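Local coordinates for motility protein B (Helicobacter pylori, PDB 3S0W) that probably forms, with MotA, the stator that drives flagellar rotation, and through its periplasmic OmpA-like domain may fasten the torque-generating machinery to the cell wall, at residues 84-89 with 156-161. Residues are numbered along the deposited sequence; the frame is centred on the assembly and turned at random.
Sequences VHINVR and VEIFFS
Three residue pairs, His85 with Ser161, Asn87 with Phe159 and Arg89 with Glu157, each exchange two backbone hydrogen bonds across neighbouring antiparallel strands of the OmpA-like periplasmic domain. All six N-H groups and all six carbonyl oxygens that these residues turn toward each other are thereby satisfied. The pair at Asn87 and Phe159 is tight and nearly straight, with Phe159 N 2.7 Å from Asn87 O at an N-H...O angle of 174°. The exchange is less even at His85, where Ser161 N reaches His85 O over 3.2 Å. In the non-hydrogen-bonded pairs, the backbone groups of Ile86 and Val88 bond instead to Gln129, Ser131 and Ser133 on the other side, in and just before strand 130-134.

On the face of Arg89, the side chain leaves with CG anti to the carbonyl carbon (chi1 -71°) and runs extended to NE, which lays the guanidinium alongside Phe159. One guanidinium face rests on Phe159 CB, and NH2 comes 3.2 Å from Phe159 CD2, the two planes inclined by 34°. Arg89 and Glu157 meet through a water, which lies in the guanidinium plane, accepts from Arg89 NH1 at 2.9 Å and donates to Glu157 OE1. Glu157 OE2 forms a salt bridge with Arg155. In the modelled conformer, His85 NE2 is hydrogen-bonded to Ser131 OG, and the imidazole meets Tyr135 of the second subunit.

The other face is apolar. Ile86 CG2 lies side by side with Ile158 CG2 at 3.4 Å, Ile86 CG1 passes 3.9 Å from Phe160 CD1, and helix 105-122 packs on Val88. The chemistry thus divides by face: backbone bonds fix the strand register, apolar side chains make up the face that carries Ile86, Val88, Ile158 and Phe160, and the water-bridged charges remain on the side that reaches the second subunit.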
loop_
_atom_site.group_PDB
_atom_site.type_symbol
_atom_site.label_atom_id
_atom_site.label_comp_id
_atom_site.label_asym_id
_atom_site.label_seq_id
_atom_site.Cartn_x
_atom_site.Cartn_y
_atom_site.Cartn_z
ATOM N N VAL B 84 -1.203 -14.839 3.701
ATOM C CA VAL B 84 -0.894 -13.903 2.624
ATOM C C VAL B 84 -1.735 -12.611 2.716
ATOM O O VAL B 84 -2.925 -12.677 3.027
ATOM C CB VAL B 84 -1.034 -14.607 1.207
ATOM C CG1 VAL B 84 -2.496 -14.816 0.830
ATOM C CG2 VAL B 84 -0.320 -13.822 0.094
ATOM N N HIS B 85 -1.112 -11.448 2.522
ATOM C CA HIS B 85 -1.876 -10.197 2.293
ATOM C C HIS B 85 -1.657 -9.765 0.843
ATOM O O HIS B 85 -0.583 -9.975 0.265
ATOM C CB HIS B 85 -1.538 -9.047 3.294
ATOM C CG HIS B 85 -2.327 -7.779 3.057
ATOM N ND1 HIS B 85 -3.453 -7.447 3.790
ATOM C CD2 HIS B 85 -2.156 -6.767 2.163
ATOM C CE1 HIS B 85 -3.946 -6.303 3.342
ATOM N NE2 HIS B 85 -3.183 -5.877 2.354
ATOM N N ILE B 86 -2.695 -9.178 0.266
ATOM C CA ILE B 86 -2.700 -8.777 -1.129
ATOM C C ILE B 86 -2.937 -7.290 -1.191
ATOM O O ILE B 86 -3.953 -6.799 -0.710
ATOM C CB ILE B 86 -3.835 -9.484 -1.889
ATOM C CG1 ILE B 86 -3.697 -10.990 -1.774
ATOM C CG2 ILE B 86 -3.916 -9.056 -3.361
ATOM C CD1 ILE B 86 -4.706 -11.540 -0.837
ATOM N N ASN B 87 -1.983 -6.571 -1.769
ATOM C CA ASN B 87 -2.062 -5.112 -1.898
ATOM C C ASN B 87 -2.154 -4.763 -3.365
ATOM O O ASN B 87 -1.246 -5.064 -4.145
ATOM C CB ASN B 87 -0.793 -4.485 -1.316
ATOM C CG ASN B 87 -0.839 -2.953 -1.268
ATOM O OD1 ASN B 87 -1.794 -2.349 -0.795
ATOM N ND2 ASN B 87 0.230 -2.333 -1.703
ATOM N N VAL B 88 -3.250 -4.131 -3.736
ATOM C CA VAL B 88 -3.474 -3.683 -5.104
ATOM C C VAL B 88 -2.994 -2.220 -5.290
ATOM O O VAL B 88 -3.537 -1.274 -4.685
ATOM C CB VAL B 88 -4.963 -3.840 -5.458
ATOM C CG1 VAL B 88 -5.197 -3.431 -6.887
ATOM C CG2 VAL B 88 -5.404 -5.290 -5.198
ATOM N N ARG B 89 -1.960 -2.060 -6.105
ATOM C CA ARG B 89 -1.244 -0.800 -6.266
ATOM C C ARG B 89 -1.535 -0.152 -7.595
ATOM O O ARG B 89 -1.433 -0.822 -8.647
ATOM C CB ARG B 89 0.250 -1.069 -6.197
ATOM C CG ARG B 89 0.723 -1.434 -4.810
ATOM C CD ARG B 89 1.983 -2.242 -4.859
ATOM N NE ARG B 89 2.411 -2.549 -3.501
ATOM C CZ ARG B 89 3.678 -2.727 -3.140
ATOM N NH1 ARG B 89 4.648 -2.638 -4.034
ATOM N NH2 ARG B 89 3.983 -2.967 -1.876
ATOM N N VAL B 156 -1.397 -1.473 -13.066
ATOM C CA VAL B 156 -1.786 -1.832 -11.724
ATOM C C VAL B 156 -0.869 -2.967 -11.283
ATOM O O VAL B 156 -0.568 -3.847 -12.059
ATOM C CB VAL B 156 -3.284 -2.281 -11.695
ATOM C CG1 VAL B 156 -3.593 -3.172 -10.502
ATOM C CG2 VAL B 156 -4.211 -1.067 -11.720
ATOM N N GLU B 157 -0.402 -2.952 -10.045
ATOM C CA GLU B 157 0.438 -4.053 -9.584
ATOM C C GLU B 157 -0.182 -4.620 -8.326
ATOM O O GLU B 157 -0.538 -3.892 -7.413
ATOM C CB GLU B 157 1.888 -3.604 -9.333
ATOM C CG GLU B 157 2.579 -3.058 -10.594
ATOM C CD GLU B 157 4.028 -2.651 -10.393
ATOM O OE1 GLU B 157 4.501 -2.742 -9.230
ATOM O OE2 GLU B 157 4.680 -2.242 -11.411
ATOM N N ILE B 158 -0.329 -5.924 -8.291
ATOM C CA ILE B 158 -0.838 -6.578 -7.129
ATOM C C ILE B 158 0.369 -7.188 -6.401
ATOM O O ILE B 158 1.089 -7.979 -6.990
ATOM C CB ILE B 158 -1.842 -7.657 -7.543
ATOM C CG1 ILE B 158 -2.953 -7.011 -8.398
ATOM C CG2 ILE B 158 -2.353 -8.387 -6.305
ATOM C CD1 ILE B 158 -3.909 -7.950 -9.020
ATOM N N PHE B 159 0.579 -6.798 -5.134
ATOM C CA PHE B 159 1.679 -7.307 -4.329
ATOM C C PHE B 159 1.228 -8.291 -3.234
ATOM O O PHE B 159 0.229 -8.048 -2.535
ATOM C CB PHE B 159 2.463 -6.131 -3.757
ATOM C CG PHE B 159 3.614 -6.522 -2.867
ATOM C CD1 PHE B 159 4.691 -7.236 -3.362
ATOM C CD2 PHE B 159 3.635 -6.136 -1.522
ATOM C CE1 PHE B 159 5.758 -7.568 -2.544
ATOM C CE2 PHE B 159 4.717 -6.466 -0.689
ATOM C CZ PHE B 159 5.770 -7.180 -1.194
ATOM N N PHE B 160 1.969 -9.394 -3.117
ATOM C CA PHE B 160 1.688 -10.502 -2.191
ATOM C C PHE B 160 2.859 -10.667 -1.202
ATOM O O PHE B 160 4.004 -10.786 -1.625
ATOM C CB PHE B 160 1.574 -11.828 -2.946
ATOM C CG PHE B 160 0.568 -11.842 -4.051
ATOM C CD1 PHE B 160 -0.712 -12.336 -3.831
ATOM C CD2 PHE B 160 0.914 -11.440 -5.331
ATOM C CE1 PHE B 160 -1.662 -12.379 -4.868
ATOM C CE2 PHE B 160 -0.019 -11.440 -6.355
ATOM C CZ PHE B 160 -1.315 -11.925 -6.119
ATOM N N SER B 161 2.528 -10.741 0.082
ATOM C CA SER B 161 3.510 -10.783 1.158
ATOM C C SER B 161 2.851 -11.353 2.424
ATOM O O SER B 161 1.642 -11.605 2.439
ATOM C CB SER B 161 4.033 -9.365 1.414
ATOM O OG SER B 161 3.044 -8.573 2.031
HETATM O O HOH W 1 5.495 -1.875 -6.656
#